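Effector protein hopAB3 (Pseudomonas syringae pv. maculicola, PDB 3TJY) is a secreted type III effector that promotes virulence in susceptible plants and, when recognised by tomato Pto, elicits a Prf-dependent hypersensitive response and host immunity. Local coordinates at residues E35-S40 and N45-H50; T26-M31 and E64-L69; A7-I10 and V15-G18; A22-M27 and E71-A76. All coordinates share one frame; numbering follows the deposited sequence.

Interaction 1. Residues E35-S40 and N45-H50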
loop_
_atom_site.group_PDB
_atom_site.type_symbol
_atom_site.label_atom_id
_atom_site.label_comp_id
_atom_site.label_asym_id
_atom_site.label_seq_id
_atom_site.Cartn_x
_atom_site.Cartn_y
_atom_site.Cartn_z
ATOM N N GLU A 35 -5.627 -0.819 -11.620
ATOM C CA GLU A 35 -6.648 0.213 -11.441
ATOM C C GLU A 35 -6.203 1.253 -10.414
ATOM O O GLU A 35 -5.848 0.906 -9.289
ATOM C CB GLU A 35 -7.971 -0.424 -11.007
ATOM C CG GLU A 35 -8.288 -1.739 -11.707
ATOM C CD GLU A 35 -9.551 -2.405 -11.171
ATOM O OE1 GLU A 35 -10.344 -1.718 -10.487
ATOM O OE2 GLU A 35 -9.749 -3.617 -11.428
ATOM N N GLU A 36 -6.218 2.527 -10.800
ATOM C CA GLU A 36 -5.843 3.603 -9.879
ATOM C C GLU A 36 -6.572 3.488 -8.557
ATOM O O GLU A 36 -7.761 3.161 -8.525
ATOM C CB GLU A 36 -6.207 4.963 -10.461
ATOM C CG GLU A 36 -5.324 5.453 -11.570
ATOM C CD GLU A 36 -5.730 6.840 -12.002
ATOM O OE1 GLU A 36 -6.866 6.997 -12.500
ATOM O OE2 GLU A 36 -4.928 7.775 -11.814
HETATM N N MSE A 37 -5.870 3.796 -7.472
HETATM C CA MSE A 37 -6.512 3.871 -6.169
HETATM C C MSE A 37 -7.131 5.248 -5.953
HETATM O O MSE A 37 -6.609 6.259 -6.422
HETATM C CB MSE A 37 -5.516 3.563 -5.053
HETATM C CG MSE A 37 -4.968 2.148 -5.086
HETATM SE SE MSE A 37 -3.753 1.861 -3.611
HETATM C CE MSE A 37 -2.228 2.674 -4.316
ATOM N N ILE A 38 -8.249 5.265 -5.238
ATOM C CA ILE A 38 -8.914 6.492 -4.832
ATOM C C ILE A 38 -8.533 6.794 -3.391
ATOM O O ILE A 38 -9.132 6.263 -2.453
ATOM C CB ILE A 38 -10.435 6.340 -4.936
ATOM C CG1 ILE A 38 -10.830 6.035 -6.383
ATOM C CG2 ILE A 38 -11.134 7.603 -4.447
ATOM C CD1 ILE A 38 -12.311 6.069 -6.630
ATOM N N LEU A 39 -7.521 7.635 -3.213
ATOM C CA LEU A 39 -6.941 7.844 -1.891
ATOM C C LEU A 39 -7.164 9.244 -1.374
ATOM O O LEU A 39 -7.275 10.190 -2.159
ATOM C CB LEU A 39 -5.434 7.581 -1.932
ATOM C CG LEU A 39 -4.990 6.193 -2.380
ATOM C CD1 LEU A 39 -3.462 6.167 -2.517
ATOM C CD2 LEU A 39 -5.492 5.121 -1.406
ATOM N N SER A 40 -7.211 9.383 -0.051
ATOM C CA SER A 40 -7.179 10.712 0.550
ATOM C C SER A 40 -5.795 11.298 0.305
ATOM O O SER A 40 -4.853 10.561 0.010
ATOM C CB SER A 40 -7.455 10.650 2.051
ATOM O OG SER A 40 -6.354 10.079 2.731
ATOM N N ASN A 45 -0.017 10.365 0.158
ATOM C CA ASN A 45 1.329 10.729 0.595
ATOM C C ASN A 45 2.080 9.562 1.250
ATOM O O ASN A 45 3.295 9.424 1.074
ATOM C CB ASN A 45 1.310 11.982 1.477
ATOM C CG ASN A 45 1.060 13.249 0.675
ATOM O OD1 ASN A 45 0.835 13.198 -0.538
ATOM N ND2 ASN A 45 1.094 14.394 1.350
ATOM N N VAL A 46 1.369 8.704 1.981
ATOM C CA VAL A 46 2.017 7.500 2.501
ATOM C C VAL A 46 2.519 6.614 1.377
ATOM O O VAL A 46 3.664 6.171 1.392
ATOM C CB VAL A 46 1.074 6.662 3.388
ATOM C CG1 VAL A 46 1.746 5.329 3.768
ATOM C CG2 VAL A 46 0.691 7.453 4.632
ATOM N N PHE A 47 1.661 6.349 0.400
ATOM C CA PHE A 47 2.049 5.507 -0.718
ATOM C C PHE A 47 3.235 6.089 -1.488
ATOM O O PHE A 47 4.146 5.352 -1.878
ATOM C CB PHE A 47 0.846 5.219 -1.631
ATOM C CG PHE A 47 0.067 4.017 -1.199
ATOM C CD1 PHE A 47 0.452 2.753 -1.617
ATOM C CD2 PHE A 47 -1.005 4.138 -0.338
ATOM C CE1 PHE A 47 -0.221 1.626 -1.194
ATOM C CE2 PHE A 47 -1.707 3.005 0.089
ATOM C CZ PHE A 47 -1.299 1.750 -0.338
ATOM N N LEU A 48 3.237 7.410 -1.681
ATOM C CA LEU A 48 4.324 8.051 -2.427
ATOM C C LEU A 48 5.664 7.944 -1.708
ATOM O O LEU A 48 6.717 8.035 -2.341
ATOM C CB LEU A 48 4.016 9.523 -2.727
ATOM C CG LEU A 48 2.911 9.814 -3.747
ATOM C CD1 LEU A 48 2.639 11.313 -3.869
ATOM C CD2 LEU A 48 3.257 9.206 -5.129
ATOM N N GLN A 49 5.635 7.788 -0.390
ATOM C CA GLN A 49 6.890 7.657 0.357
ATOM C C GLN A 49 7.547 6.316 0.071
ATOM O O GLN A 49 8.750 6.156 0.302
ATOM C CB GLN A 49 6.663 7.759 1.868
ATOM C CG GLN A 49 6.190 9.094 2.361
ATOM C CD GLN A 49 5.988 9.126 3.866
ATOM O OE1 GLN A 49 6.879 8.755 4.626
ATOM N NE2 GLN A 49 4.805 9.569 4.302
ATOM N N HIS A 50 6.763 5.358 -0.418
ATOM C CA HIS A 50 7.244 3.983 -0.566
ATOM C C HIS A 50 7.179 3.424 -1.980
ATOM O O HIS A 50 7.907 2.489 -2.322
ATOM C CB HIS A 50 6.491 3.062 0.380
ATOM C CG HIS A 50 6.620 3.463 1.808
ATOM N ND1 HIS A 50 7.690 3.084 2.588
ATOM C CD2 HIS A 50 5.839 4.246 2.589
ATOM C CE1 HIS A 50 7.553 3.606 3.796
ATOM N NE2 HIS A 50 6.439 4.314 3.824
#

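Interaction 2. Residues T26-M31 and E64-L69. With SO4 (sulfate ion), chain B.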
loop_
_atom_site.group_PDB
_atom_site.type_symbol
_atom_site.label_atom_id
_atom_site.label_comp_id
_atom_site.label_asym_id
_atom_site.label_seq_id
_atom_site.Cartn_x
_atom_site.Cartn_y
_atom_site.Cartn_z
ATOM N N THR A 26 -8.483 -3.653 -0.293
ATOM C CA THR A 26 -9.240 -3.820 -1.527
ATOM C C THR A 26 -8.652 -2.956 -2.650
ATOM O O THR A 26 -8.443 -3.428 -3.765
ATOM C CB THR A 26 -10.710 -3.473 -1.286
ATOM O OG1 THR A 26 -11.251 -4.378 -0.312
ATOM C CG2 THR A 26 -11.540 -3.569 -2.575
HETATM N N MSE A 27 -8.413 -1.685 -2.327
HETATM C CA MSE A 27 -7.827 -0.724 -3.263
HETATM C C MSE A 27 -6.518 -1.249 -3.836
HETATM O O MSE A 27 -6.306 -1.230 -5.050
HETATM C CB MSE A 27 -7.539 0.608 -2.556
HETATM C CG MSE A 27 -8.719 1.212 -1.830
HETATM SE SE MSE A 27 -9.124 2.973 -2.528
HETATM C CE MSE A 27 -9.713 2.360 -4.292
ATOM N N PHE A 28 -5.644 -1.706 -2.943
ATOM C CA PHE A 28 -4.301 -2.138 -3.307
ATOM C C PHE A 28 -4.362 -3.370 -4.196
ATOM O O PHE A 28 -3.599 -3.483 -5.141
ATOM C CB PHE A 28 -3.444 -2.399 -2.080
ATOM C CG PHE A 28 -1.992 -2.620 -2.396
ATOM C CD1 PHE A 28 -1.252 -1.633 -3.013
ATOM C CD2 PHE A 28 -1.373 -3.819 -2.078
ATOM C CE1 PHE A 28 0.103 -1.818 -3.294
ATOM C CE2 PHE A 28 -0.023 -4.017 -2.348
ATOM C CZ PHE A 28 0.721 -3.012 -2.958
ATOM N N ARG A 29 -5.277 -4.287 -3.897
ATOM C CA ARG A 29 -5.493 -5.438 -4.776
ATOM C C ARG A 29 -5.822 -4.968 -6.191
ATOM O O ARG A 29 -5.259 -5.455 -7.170
ATOM C CB ARG A 29 -6.629 -6.320 -4.251
ATOM C CG ARG A 29 -6.820 -7.604 -5.039
ATOM C CD ARG A 29 -8.030 -8.385 -4.527
ATOM N NE ARG A 29 -7.860 -8.705 -3.118
ATOM C CZ ARG A 29 -8.668 -8.296 -2.146
ATOM N NH1 ARG A 29 -9.745 -7.578 -2.420
ATOM N NH2 ARG A 29 -8.405 -8.638 -0.896
ATOM N N ASN A 30 -6.739 -4.012 -6.290
ATOM C CA ASN A 30 -7.128 -3.446 -7.577
ATOM C C ASN A 30 -5.982 -2.693 -8.254
ATOM O O ASN A 30 -5.848 -2.732 -9.480
ATOM C CB ASN A 30 -8.323 -2.517 -7.402
ATOM C CG ASN A 30 -9.568 -3.250 -6.974
ATOM O OD1 ASN A 30 -9.730 -4.441 -7.256
ATOM N ND2 ASN A 30 -10.467 -2.541 -6.294
HETATM N N MSE A 31 -5.167 -2.015 -7.454
HETATM C CA MSE A 31 -3.994 -1.303 -7.971
HETATM C C MSE A 31 -3.050 -2.281 -8.650
HETATM O O MSE A 31 -2.553 -2.026 -9.753
HETATM C CB MSE A 31 -3.261 -0.573 -6.843
HETATM C CG MSE A 31 -1.941 0.065 -7.263
HETATM SE SE MSE A 31 -2.186 1.679 -8.364
HETATM C CE MSE A 31 -0.331 1.940 -8.866
ATOM N N GLU A 64 9.190 -7.116 -4.295
ATOM C CA GLU A 64 9.225 -7.585 -2.906
ATOM C C GLU A 64 8.348 -6.738 -1.995
ATOM O O GLU A 64 7.661 -7.261 -1.106
ATOM C CB GLU A 64 10.663 -7.633 -2.369
ATOM C CG GLU A 64 11.467 -8.827 -2.836
ATOM C CD GLU A 64 12.874 -8.821 -2.263
ATOM O OE1 GLU A 64 13.278 -7.773 -1.709
ATOM O OE2 GLU A 64 13.566 -9.858 -2.365
ATOM N N LEU A 65 8.355 -5.421 -2.200
ATOM C CA LEU A 65 7.584 -4.550 -1.316
ATOM C C LEU A 65 6.095 -4.719 -1.555
ATOM O O LEU A 65 5.315 -4.742 -0.604
ATOM C CB LEU A 65 8.003 -3.081 -1.482
ATOM C CG LEU A 65 7.303 -2.120 -0.513
ATOM C CD1 LEU A 65 7.646 -2.461 0.956
ATOM C CD2 LEU A 65 7.720 -0.677 -0.824
ATOM N N ALA A 66 5.681 -4.835 -2.813
ATOM C CA ALA A 66 4.255 -5.023 -3.078
ATOM C C ALA A 66 3.762 -6.332 -2.482
ATOM O O ALA A 66 2.646 -6.403 -1.956
ATOM C CB ALA A 66 3.966 -4.970 -4.572
ATOM N N ILE A 67 4.582 -7.379 -2.573
ATOM C CA ILE A 67 4.211 -8.662 -1.991
ATOM C C ILE A 67 4.105 -8.523 -0.476
ATOM O O ILE A 67 3.131 -8.974 0.133
ATOM C CB ILE A 67 5.244 -9.756 -2.343
ATOM C CG1 ILE A 67 5.203 -10.062 -3.829
ATOM C CG2 ILE A 67 4.998 -11.023 -1.528
ATOM C CD1 ILE A 67 6.359 -10.935 -4.324
ATOM N N ALA A 68 5.114 -7.917 0.139
ATOM C CA ALA A 68 5.105 -7.760 1.595
ATOM C C ALA A 68 3.926 -6.920 2.053
ATOM O O ALA A 68 3.333 -7.203 3.084
ATOM C CB ALA A 68 6.430 -7.146 2.092
ATOM N N LEU A 69 3.576 -5.886 1.297
ATOM C CA LEU A 69 2.444 -5.055 1.694
ATOM C C LEU A 69 1.118 -5.799 1.561
ATOM O O LEU A 69 0.234 -5.691 2.431
ATOM C CB LEU A 69 2.415 -3.729 0.901
ATOM C CG LEU A 69 1.267 -2.800 1.321
ATOM C CD1 LEU A 69 1.369 -2.451 2.807
ATOM C CD2 LEU A 69 1.289 -1.518 0.481
HETATM S S SO4 B . -5.494 -10.802 -0.895
HETATM O O1 SO4 B . -4.062 -10.842 -1.125
HETATM O O2 SO4 B . -5.830 -9.697 -0.009
HETATM O O3 SO4 B . -6.152 -10.610 -2.181
HETATM O O4 SO4 B . -5.909 -12.055 -0.278
#

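Interaction 3. Residues A7-I10 and V15-G18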
loop_
_atom_site.group_PDB
_atom_site.type_symbol
_atom_site.label_atom_id
_atom_site.label_comp_id
_atom_site.label_asym_id
_atom_site.label_seq_id
_atom_site.Cartn_x
_atom_site.Cartn_y
_atom_site.Cartn_z
ATOM N N ALA A 7 6.982 -2.762 4.769
ATOM C CA ALA A 7 5.538 -2.912 4.606
ATOM C C ALA A 7 4.810 -2.637 5.909
ATOM O O ALA A 7 3.723 -2.051 5.911
ATOM C CB ALA A 7 5.204 -4.308 4.088
ATOM N N ASN A 8 5.397 -3.060 7.025
ATOM C CA ASN A 8 4.772 -2.788 8.326
ATOM C C ASN A 8 4.715 -1.303 8.647
ATOM O O ASN A 8 3.761 -0.837 9.279
ATOM C CB ASN A 8 5.520 -3.522 9.443
ATOM C CG ASN A 8 5.328 -5.013 9.380
ATOM O OD1 ASN A 8 4.322 -5.505 8.861
ATOM N ND2 ASN A 8 6.289 -5.750 9.935
ATOM N N ARG A 9 5.761 -0.575 8.245
ATOM C CA ARG A 9 5.800 0.877 8.388
ATOM C C ARG A 9 4.713 1.530 7.516
ATOM O O ARG A 9 4.070 2.498 7.930
ATOM C CB ARG A 9 7.192 1.407 8.012
ATOM C CG ARG A 9 7.310 2.915 7.918
ATOM C CD ARG A 9 6.991 3.582 9.248
ATOM N NE ARG A 9 7.520 4.942 9.322
ATOM C CZ ARG A 9 7.135 5.839 10.224
ATOM N NH1 ARG A 9 7.666 7.055 10.227
ATOM N NH2 ARG A 9 6.209 5.521 11.117
ATOM N N ILE A 10 4.497 0.999 6.315
ATOM C CA ILE A 10 3.417 1.506 5.465
ATOM C C ILE A 10 2.084 1.358 6.199
ATOM O O ILE A 10 1.300 2.299 6.278
ATOM C CB ILE A 10 3.376 0.789 4.088
ATOM C CG1 ILE A 10 4.651 1.088 3.296
ATOM C CG2 ILE A 10 2.187 1.265 3.265
ATOM C CD1 ILE A 10 4.809 0.202 2.006
ATOM N N VAL A 15 -2.477 3.747 9.178
ATOM C CA VAL A 15 -3.302 3.870 10.381
ATOM C C VAL A 15 -3.179 5.277 10.980
ATOM O O VAL A 15 -4.185 5.907 11.330
ATOM C CB VAL A 15 -2.950 2.804 11.437
ATOM C CG1 VAL A 15 -3.818 2.999 12.660
ATOM C CG2 VAL A 15 -3.149 1.398 10.879
ATOM N N GLU A 16 -1.947 5.773 11.077
ATOM C CA GLU A 16 -1.690 7.125 11.595
ATOM C C GLU A 16 -2.496 8.142 10.791
ATOM O O GLU A 16 -2.974 9.139 11.325
ATOM C CB GLU A 16 -0.224 7.536 11.429
ATOM C CG GLU A 16 0.853 6.752 12.169
ATOM C CD GLU A 16 2.264 7.190 11.733
ATOM O OE1 GLU A 16 3.235 6.443 11.972
ATOM O OE2 GLU A 16 2.402 8.286 11.132
ATOM N N ALA A 17 -2.595 7.896 9.488
ATOM C CA ALA A 17 -3.272 8.807 8.565
ATOM C C ALA A 17 -4.786 8.628 8.563
ATOM O O ALA A 17 -5.489 9.340 7.845
ATOM C CB ALA A 17 -2.731 8.616 7.156
ATOM N N GLY A 18 -5.288 7.677 9.347
ATOM C CA GLY A 18 -6.727 7.487 9.493
ATOM C C GLY A 18 -7.373 6.556 8.475
ATOM O O GLY A 18 -8.611 6.518 8.341
#

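Interaction 4. Residues A22-M27 and E71-A76. With SO4 (sulfate ion), chain D; SO4 (sulfate ion), chain B.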
loop_
_atom_site.group_PDB
_atom_site.type_symbol
_atom_site.label_atom_id
_atom_site.label_comp_id
_atom_site.label_asym_id
_atom_site.label_seq_id
_atom_site.Cartn_x
_atom_site.Cartn_y
_atom_site.Cartn_z
ATOM N N ALA A 22 -9.224 -2.275 5.746
ATOM C CA ALA A 22 -10.037 -3.137 4.896
ATOM C C ALA A 22 -10.165 -2.503 3.515
ATOM O O ALA A 22 -10.051 -3.186 2.493
ATOM C CB ALA A 22 -11.412 -3.398 5.521
ATOM N N ASN A 23 -10.377 -1.186 3.486
ATOM C CA ASN A 23 -10.530 -0.459 2.234
ATOM C C ASN A 23 -9.210 -0.375 1.471
ATOM O O ASN A 23 -9.172 -0.569 0.252
ATOM C CB ASN A 23 -11.095 0.946 2.501
ATOM C CG ASN A 23 -11.010 1.868 1.285
ATOM O OD1 ASN A 23 -10.325 2.897 1.312
ATOM N ND2 ASN A 23 -11.719 1.515 0.227
ATOM N N ILE A 24 -8.127 -0.071 2.176
ATOM C CA ILE A 24 -6.827 -0.006 1.528
ATOM C C ILE A 24 -6.485 -1.377 0.938
ATOM O O ILE A 24 -5.975 -1.468 -0.172
ATOM C CB ILE A 24 -5.709 0.429 2.490
ATOM C CG1 ILE A 24 -5.973 1.842 3.014
ATOM C CG2 ILE A 24 -4.370 0.414 1.770
ATOM C CD1 ILE A 24 -6.086 2.921 1.904
ATOM N N ARG A 25 -6.809 -2.442 1.667
ATOM C CA ARG A 25 -6.547 -3.796 1.167
ATOM C C ARG A 25 -7.217 -4.031 -0.188
ATOM O O ARG A 25 -6.597 -4.532 -1.125
ATOM C CB ARG A 25 -7.001 -4.853 2.181
ATOM C CG ARG A 25 -6.691 -6.279 1.749
ATOM C CD ARG A 25 -7.156 -7.288 2.788
ATOM N NE ARG A 25 -7.023 -8.654 2.290
ATOM C CZ ARG A 25 -7.640 -9.699 2.819
ATOM N NH1 ARG A 25 -8.445 -9.546 3.864
ATOM N NH2 ARG A 25 -7.477 -10.899 2.279
ATOM N N THR A 26 -8.483 -3.653 -0.293
ATOM C CA THR A 26 -9.240 -3.820 -1.527
ATOM C C THR A 26 -8.652 -2.956 -2.650
ATOM O O THR A 26 -8.443 -3.428 -3.765
ATOM C CB THR A 26 -10.710 -3.473 -1.286
ATOM O OG1 THR A 26 -11.251 -4.378 -0.312
ATOM C CG2 THR A 26 -11.540 -3.569 -2.575
HETATM N N MSE A 27 -8.413 -1.685 -2.327
HETATM C CA MSE A 27 -7.827 -0.724 -3.263
HETATM C C MSE A 27 -6.518 -1.249 -3.836
HETATM O O MSE A 27 -6.306 -1.230 -5.050
HETATM C CB MSE A 27 -7.539 0.608 -2.556
HETATM C CG MSE A 27 -8.719 1.212 -1.830
HETATM SE SE MSE A 27 -9.124 2.973 -2.528
HETATM C CE MSE A 27 -9.713 2.360 -4.292
ATOM N N GLU A 71 0.711 -8.946 1.884
ATOM C CA GLU A 71 0.695 -9.866 3.024
ATOM C C GLU A 71 0.309 -9.149 4.303
ATOM O O GLU A 71 -0.492 -9.660 5.095
ATOM C CB GLU A 71 2.065 -10.531 3.202
ATOM C CG GLU A 71 2.387 -11.495 2.073
ATOM C CD GLU A 71 3.831 -11.974 2.121
ATOM O OE1 GLU A 71 4.594 -11.476 2.989
ATOM O OE2 GLU A 71 4.180 -12.830 1.284
ATOM N N ALA A 72 0.897 -7.972 4.516
ATOM C CA ALA A 72 0.651 -7.219 5.741
ATOM C C ALA A 72 -0.790 -6.724 5.837
ATOM O O ALA A 72 -1.394 -6.758 6.914
ATOM C CB ALA A 72 1.627 -6.052 5.838
ATOM N N LEU A 73 -1.333 -6.227 4.726
ATOM C CA LEU A 73 -2.722 -5.776 4.733
ATOM C C LEU A 73 -3.669 -6.925 4.974
ATOM O O LEU A 73 -4.665 -6.784 5.681
ATOM C CB LEU A 73 -3.074 -5.066 3.409
ATOM C CG LEU A 73 -2.395 -3.712 3.253
ATOM C CD1 LEU A 73 -2.516 -3.258 1.801
ATOM C CD2 LEU A 73 -3.001 -2.672 4.206
ATOM N N ARG A 74 -3.384 -8.081 4.379
ATOM C CA ARG A 74 -4.252 -9.241 4.587
ATOM C C ARG A 74 -4.249 -9.700 6.043
ATOM O O ARG A 74 -5.303 -10.004 6.608
ATOM C CB ARG A 74 -3.855 -10.395 3.661
ATOM C CG ARG A 74 -4.463 -11.739 4.040
ATOM C CD ARG A 74 -4.122 -12.805 3.000
ATOM N NE ARG A 74 -2.678 -12.938 2.813
ATOM C CZ ARG A 74 -2.124 -13.641 1.829
ATOM N NH1 ARG A 74 -0.801 -13.711 1.716
ATOM N NH2 ARG A 74 -2.901 -14.264 0.952
ATOM N N ARG A 75 -3.066 -9.736 6.648
ATOM C CA ARG A 75 -2.968 -10.183 8.038
ATOM C C ARG A 75 -3.636 -9.184 8.970
ATOM O O ARG A 75 -4.333 -9.580 9.911
ATOM C CB ARG A 75 -1.506 -10.387 8.439
ATOM C CG ARG A 75 -1.346 -10.888 9.877
ATOM C CD ARG A 75 0.021 -11.545 10.068
ATOM N NE ARG A 75 0.131 -12.777 9.283
ATOM C CZ ARG A 75 0.902 -12.922 8.201
ATOM N NH1 ARG A 75 1.647 -11.924 7.760
ATOM N NH2 ARG A 75 0.912 -14.087 7.554
ATOM N N ALA A 76 -3.442 -7.899 8.703
ATOM C CA ALA A 76 -4.082 -6.861 9.534
ATOM C C ALA A 76 -5.602 -6.874 9.413
ATOM O O ALA A 76 -6.323 -6.557 10.370
ATOM C CB ALA A 76 -3.542 -5.501 9.199
HETATM S S SO4 D . -10.024 -12.731 4.103
HETATM O O1 SO4 D . -8.834 -13.354 3.524
HETATM O O2 SO4 D . -9.675 -12.056 5.353
HETATM O O3 SO4 D . -10.570 -11.761 3.157
HETATM O O4 SO4 D . -11.037 -13.750 4.370
HETATM S S SO4 B . -5.494 -10.802 -0.895
HETATM O O1 SO4 B . -4.062 -10.842 -1.125
HETATM O O2 SO4 B . -5.830 -9.697 -0.009
HETATM O O3 SO4 B . -6.152 -10.610 -2.181
HETATM O O4 SO4 B . -5.909 -12.055 -0.278
#

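Interaction 1. Residues E35-S40 and N45-H50
Phe47, whose carbonyl O receives a hydrogen bond of 3.0 Å from His50 N, sends its ring out of helix 41-50 to meet Met37 and Leu39 of the preceding loop. The result is a Met-aromatic contact inside the helical bundle of the Pto-binding domain, and it fastens an irregular connection to the helix that follows it. Residue 37 is a selenomethionine. Its CG lies beside the backbone N (chi1 -64°) and the chain then runs straight to the selenium before bending at the last torsion, which lays the selenoether end over the ring. Both terminal atoms stand over the same face: CE is 3.9 Å from the centroid of the Phe47 ring, only 15° off the normal, while SE of Met37 lies 4.3 Å from that centroid. The methyl thus makes a CH-pi contact alongside the Met-aromatic one. No hydrogen bond joins the two segments, so apolar surface does the holding. Met27 and Met31 of helix 21-32 and Met54 of helix 54-57 also touch Met37, and Phe28 of helix 21-32, Leu14 of helix 3-16 and Leu69 of helix 64-77 pack on Phe47. Two residues along the loop from Met37, Leu39 crosses the aromatic side chain at about a right angle, its CD1 resting 3.9 Å from CD2 of Phe47.

Interaction 2. Residues T26-M31 and E64-L69
Phe28 and Leu69 meet in the core of the helical bundle, where helix 21-32 faces the start of helix 64-77. This is the tight part of the contact. The phenyl group leaves its helix with CG anti to the backbone N (chi1 -170°) and bridges the gap between backbones whose nearest CA atoms, those of Phe28 and Leu69, are 8.9 Å apart. Leu69 CD2 sits over one face of the ring, 3.9 Å from the Phe28 centroid and 16° from the normal, a CH-pi contact shifted toward the CZ rim. At the edge of the same ring, near its plane, the carbonyl O of Ala66 lies 3.6 Å from Phe28 CE2, an arrangement in which the polarised ring hydrogens would face the oxygen favourably. Ala66 CB adds a looser touch. Phe47 of helix 41-50, Leu73 of helix 64-77 and Ile59 of a loop also pack on Phe28, in a buried apolar setting.

One residue further on, the character changes. Arg29 takes no part in the packing with 64-69 and turns outward to a sulfate, probably from the crystallisation liquor, which Arg25 NE also binds. The anion lies in the plane of the guanidinium at its edge: NH2 of Arg29 donates to sulfate O2 at 2.9 Å, and Arg29 NE reaches sulfate O3 at 2.7 Å.

Interaction 3. Residues A7-I10 and V15-G18
Two differently shaped side chains bring Arg9 and Glu16 together along helix 3-16. In Arg9 the CG atom is anti to the backbone N (chi1 171°), and a bend at chi2 (61°) then swings the rest of the side chain along the helix toward its C-terminal end. Although the CB of Arg9 starts out away from the partner, the guanidinium therefore arrives beside it. Glu16, whose CG lies next to its own backbone N, stretches straight beyond that atom to meet it. The residues are seven positions apart, two helical turns, and the bridge spans the surface of one helix instead of joining two.

Its geometry is loose. Arg9 NH2 and Glu16 OE1 are 3.2 Å apart, a salt bridge without the alignment of a hydrogen bond, and the guanidinium and carboxylate planes are turned 60° against each other. Only one nitrogen and one oxygen make the approach. The firmer partner of Arg9 NH2 is Gln12 OE1, one turn along the same helix, so the nitrogen is shared between an amide oxygen and the carboxylate.

Just past Glu16 the helix ends in a Schellman motif: Gly18, at positive phi, sends its N back to Val15 O at 2.9 Å. The salt bridge lies on the outer side of helix 3-16, while on the inner side Ile10 packs against Leu65 and Leu69 of helix 64-77 and against Val46 and His50 of helix 41-50, and just past the helix end Ala17 touches Ala42 of helix 41-50.

Interaction 4. Residues A22-M27 and E71-A76
Arg25 lies along Leu73, the two side chains sliding past each other in opposite directions with their CB atoms 4.1 Å apart. From there Arg25 runs fully extended, passes the Leu73 carbonyl and spreads its guanidinium over Arg74, whose CG is 3.6 Å from Arg25 NH2 and lies over one face of the flat group. On the buried side Ile24 CG2 touches Leu73 CD1 at 4.1 Å.

Around the rim of the guanidinium, near its plane, come two sulfates, probably from the crystallisation liquor. Arg25 NE donates to O2 of the chain B ion at 2.8 Å; NH2 of Arg25 gives an almost straight bond (178°) to O1 of the chain D ion at 3.1 Å, and NH1 of Arg25 reaches O2 of that second ion at 3.2 Å. These bonds, together with a salt bridge from NH1 to Asp77, fix the rotation of the group. The anions would also offset the positive charge gathered here by Arg25, Arg29 and Arg74.

Farther out, the 22-27 and 71-76 segments of helices 21-32 and 64-77 run in roughly opposite directions, 142° apart, with axes 9.3 Å apart, and Val11, Leu21 and Phe28 close around Leu73. This is inclined packing of two oppositely running helices in a compact helical bundle, here the Pto-binding domain, with an arginine-rich patch at its solvent edge that holds sulfate in this crystal.

Interactions 2 and 4 both join helix 21-32 to helix 64-77, their centres about 8 Å apart, and meet where Phe28 touches Leu73; the chain B sulfate is common to both. Interaction 2 is the most buried and relies on an aromatic ring, whereas interaction 4 grades from an apolar inner side to charged groups outside. Interaction 1 is partly buried and apolar, local in sequence, and nested within the loops closed by interactions 2 and 4; its segment 45-50 of helix 41-50 also packs on Ile10 of interaction 3. That contact is the surface one, a salt bridge along a single helix, while the neighbouring Ala7 and Ile10 join it to the core at Leu69.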